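Local atomic coordinates of DNA-binding protein Sso10a-2 (Sulfolobus solfataricus, PDB entry 4HW0), a protein that binds DNA, probably through its winged-helix domain, and is thought to help compact and organise archaeal chromatin. Residues A[16-21]-A[52-57]. Numbering follows the deposited sequence.
Sequences DILRNC and GALNIK
Leu18 and Leu54 meet methyl to methyl in the core of a winged helix-turn-helix domain, where the end of helix 10-18 faces the start of strand 54-59, a strand of the antiparallel hairpin, with 62-67, that makes the wing. The two CD2 atoms are 4.0 Å apart, and the side chains run at a slant to one another. Leu54 reaches two residues: the same CD2 also lies 4.1 Å from CB of Cys21, so one methyl touches both Leu18 and the turn beyond it. Its CG stands anti to its own carbonyl carbon (chi1 -63°), which sends the branched end across to the helix. Ala53 adds its small CB, 4.3 Å from CD2 of Leu18; a short side chain suits a place that Leu74 of the long helix 69-98 also shares. The side chains that touch across the two segments meet through apolar atoms alone, and all four residues are buried; Leu45 and Leu48 of helix 38-50 pack on Leu54, and Ile67 and Leu74 on Leu18. Gly52, with positive phi, ends helix 38-50 in a Schellman motif and turns the chain into the strand. A type I turn runs from Leu18 to Cys21, and the disulfide from Cys21 to Cys25 ties it to the short strand 24-25.

Away from this apolar patch the strand diverges, and Asn55, Ile56 and Lys57, all exposed, leave the helix behind. The polar groups at the helix end are held by bonds within 16-21 and by Arg8 and Arg29. NE of Arg19 forms a nearly straight salt bridge of 2.9 Å to OD1 of Asp16, which lies in the guanidinium plane and offers its anti lone pair, while ND2 of Asn20 gives a hydrogen bond of 2.7 Å to the backbone O of Asp16.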
loop_
_atom_site.group_PDB
_atom_site.type_symbol
_atom_site.label_atom_id
_atom_site.label_comp_id
_atom_site.label_asym_id
_atom_site.label_seq_id
_atom_site.Cartn_x
_atom_site.Cartn_y
_atom_site.Cartn_z
ATOM N N ASP A 16 9.754 6.421 -14.085
ATOM C CA ASP A 16 9.893 7.715 -14.787
ATOM C C ASP A 16 11.022 7.738 -15.816
ATOM O O ASP A 16 10.899 8.310 -16.853
ATOM C CB ASP A 16 10.034 8.845 -13.780
ATOM C CG ASP A 16 8.692 9.173 -13.081
ATOM O OD1 ASP A 16 7.641 9.019 -13.742
ATOM O OD2 ASP A 16 8.703 9.552 -11.893
ATOM N N ILE A 17 12.091 6.995 -15.560
ATOM C CA ILE A 17 13.065 6.774 -16.624
ATOM C C ILE A 17 12.538 5.937 -17.790
ATOM O O ILE A 17 12.675 6.292 -18.975
ATOM C CB ILE A 17 14.332 6.119 -16.052
ATOM C CG1 ILE A 17 14.985 7.074 -15.078
ATOM C CG2 ILE A 17 15.313 5.754 -17.147
ATOM C CD1 ILE A 17 16.061 6.518 -14.192
ATOM N N LEU A 18 12.041 4.766 -17.469
ATOM C CA LEU A 18 11.624 3.839 -18.469
ATOM C C LEU A 18 10.562 4.362 -19.415
ATOM O O LEU A 18 10.557 4.019 -20.613
ATOM C CB LEU A 18 11.100 2.566 -17.830
ATOM C CG LEU A 18 12.230 1.736 -17.183
ATOM C CD1 LEU A 18 11.613 0.738 -16.260
ATOM C CD2 LEU A 18 13.155 1.092 -18.186
ATOM N N ARG A 19 9.642 5.134 -18.877
ATOM C CA ARG A 19 8.537 5.595 -19.716
ATOM C C ARG A 19 9.038 6.670 -20.625
ATOM O O ARG A 19 8.327 7.082 -21.525
ATOM C CB ARG A 19 7.354 6.021 -18.844
ATOM C CG ARG A 19 7.573 7.312 -18.106
ATOM C CD ARG A 19 6.422 7.674 -17.153
ATOM N NE ARG A 19 6.749 8.929 -16.472
ATOM C CZ ARG A 19 6.722 10.117 -17.083
ATOM N NH1 ARG A 19 6.369 10.225 -18.374
ATOM N NH2 ARG A 19 7.058 11.221 -16.416
ATOM N N ASN A 20 10.264 7.146 -20.410
ATOM C CA ASN A 20 10.886 8.117 -21.346
ATOM C C ASN A 20 11.932 7.516 -22.290
ATOM O O ASN A 20 12.580 8.247 -23.048
ATOM C CB ASN A 20 11.478 9.239 -20.513
ATOM C CG ASN A 20 10.401 10.175 -20.003
ATOM O OD1 ASN A 20 9.829 10.910 -20.795
ATOM N ND2 ASN A 20 10.133 10.168 -18.683
ATOM N N CYS A 21 12.066 6.174 -22.267
ATOM C CA CYS A 21 13.088 5.443 -23.016
ATOM C C CYS A 21 12.531 4.476 -23.979
ATOM O O CYS A 21 13.171 3.472 -24.264
ATOM C CB CYS A 21 14.042 4.604 -22.135
ATOM S SG CYS A 21 15.015 5.695 -21.100
ATOM N N GLY A 52 18.847 -5.668 -16.844
ATOM C CA GLY A 52 18.398 -6.062 -18.179
ATOM C C GLY A 52 17.159 -5.303 -18.681
ATOM O O GLY A 52 16.517 -5.738 -19.640
ATOM N N ALA A 53 16.875 -4.173 -18.077
ATOM C CA ALA A 53 15.708 -3.329 -18.484
ATOM C C ALA A 53 16.050 -2.376 -19.616
ATOM O O ALA A 53 15.200 -2.012 -20.411
ATOM C CB ALA A 53 15.180 -2.568 -17.299
ATOM N N LEU A 54 17.324 -2.016 -19.700
ATOM C CA LEU A 54 17.871 -1.186 -20.773
ATOM C C LEU A 54 19.153 -1.832 -21.343
ATOM O O LEU A 54 19.915 -2.393 -20.610
ATOM C CB LEU A 54 18.251 0.212 -20.223
ATOM C CG LEU A 54 17.169 1.098 -19.668
ATOM C CD1 LEU A 54 17.763 2.380 -19.107
ATOM C CD2 LEU A 54 16.125 1.376 -20.776
ATOM N N ASN A 55 19.346 -1.715 -22.648
ATOM C CA ASN A 55 20.643 -1.910 -23.309
ATOM C C ASN A 55 21.325 -0.560 -23.540
ATOM O O ASN A 55 20.650 0.447 -23.720
ATOM C CB ASN A 55 20.504 -2.576 -24.656
ATOM C CG ASN A 55 20.008 -4.005 -24.549
ATOM O OD1 ASN A 55 20.318 -4.715 -23.592
ATOM N ND2 ASN A 55 19.167 -4.397 -25.485
ATOM N N ILE A 56 22.647 -0.546 -23.484
ATOM C CA ILE A 56 23.386 0.680 -23.659
ATOM C C ILE A 56 24.280 0.569 -24.894
ATOM O O ILE A 56 24.902 -0.459 -25.132
ATOM C CB ILE A 56 24.185 1.014 -22.389
ATOM C CG1 ILE A 56 24.820 2.399 -22.507
ATOM C CG2 ILE A 56 25.186 -0.079 -22.049
ATOM C CD1 ILE A 56 25.592 2.797 -21.262
ATOM N N LYS A 57 24.310 1.638 -25.653
ATOM C CA LYS A 57 25.154 1.790 -26.836
ATOM C C LYS A 57 25.814 3.154 -26.738
ATOM O O LYS A 57 25.290 4.026 -26.073
ATOM C CB LYS A 57 24.295 1.836 -28.099
ATOM C CG LYS A 57 23.798 0.476 -28.499
ATOM C CD LYS A 57 23.076 0.497 -29.839
ATOM C CE LYS A 57 22.614 -0.951 -30.105
ATOM N NZ LYS A 57 21.474 -1.052 -31.060
#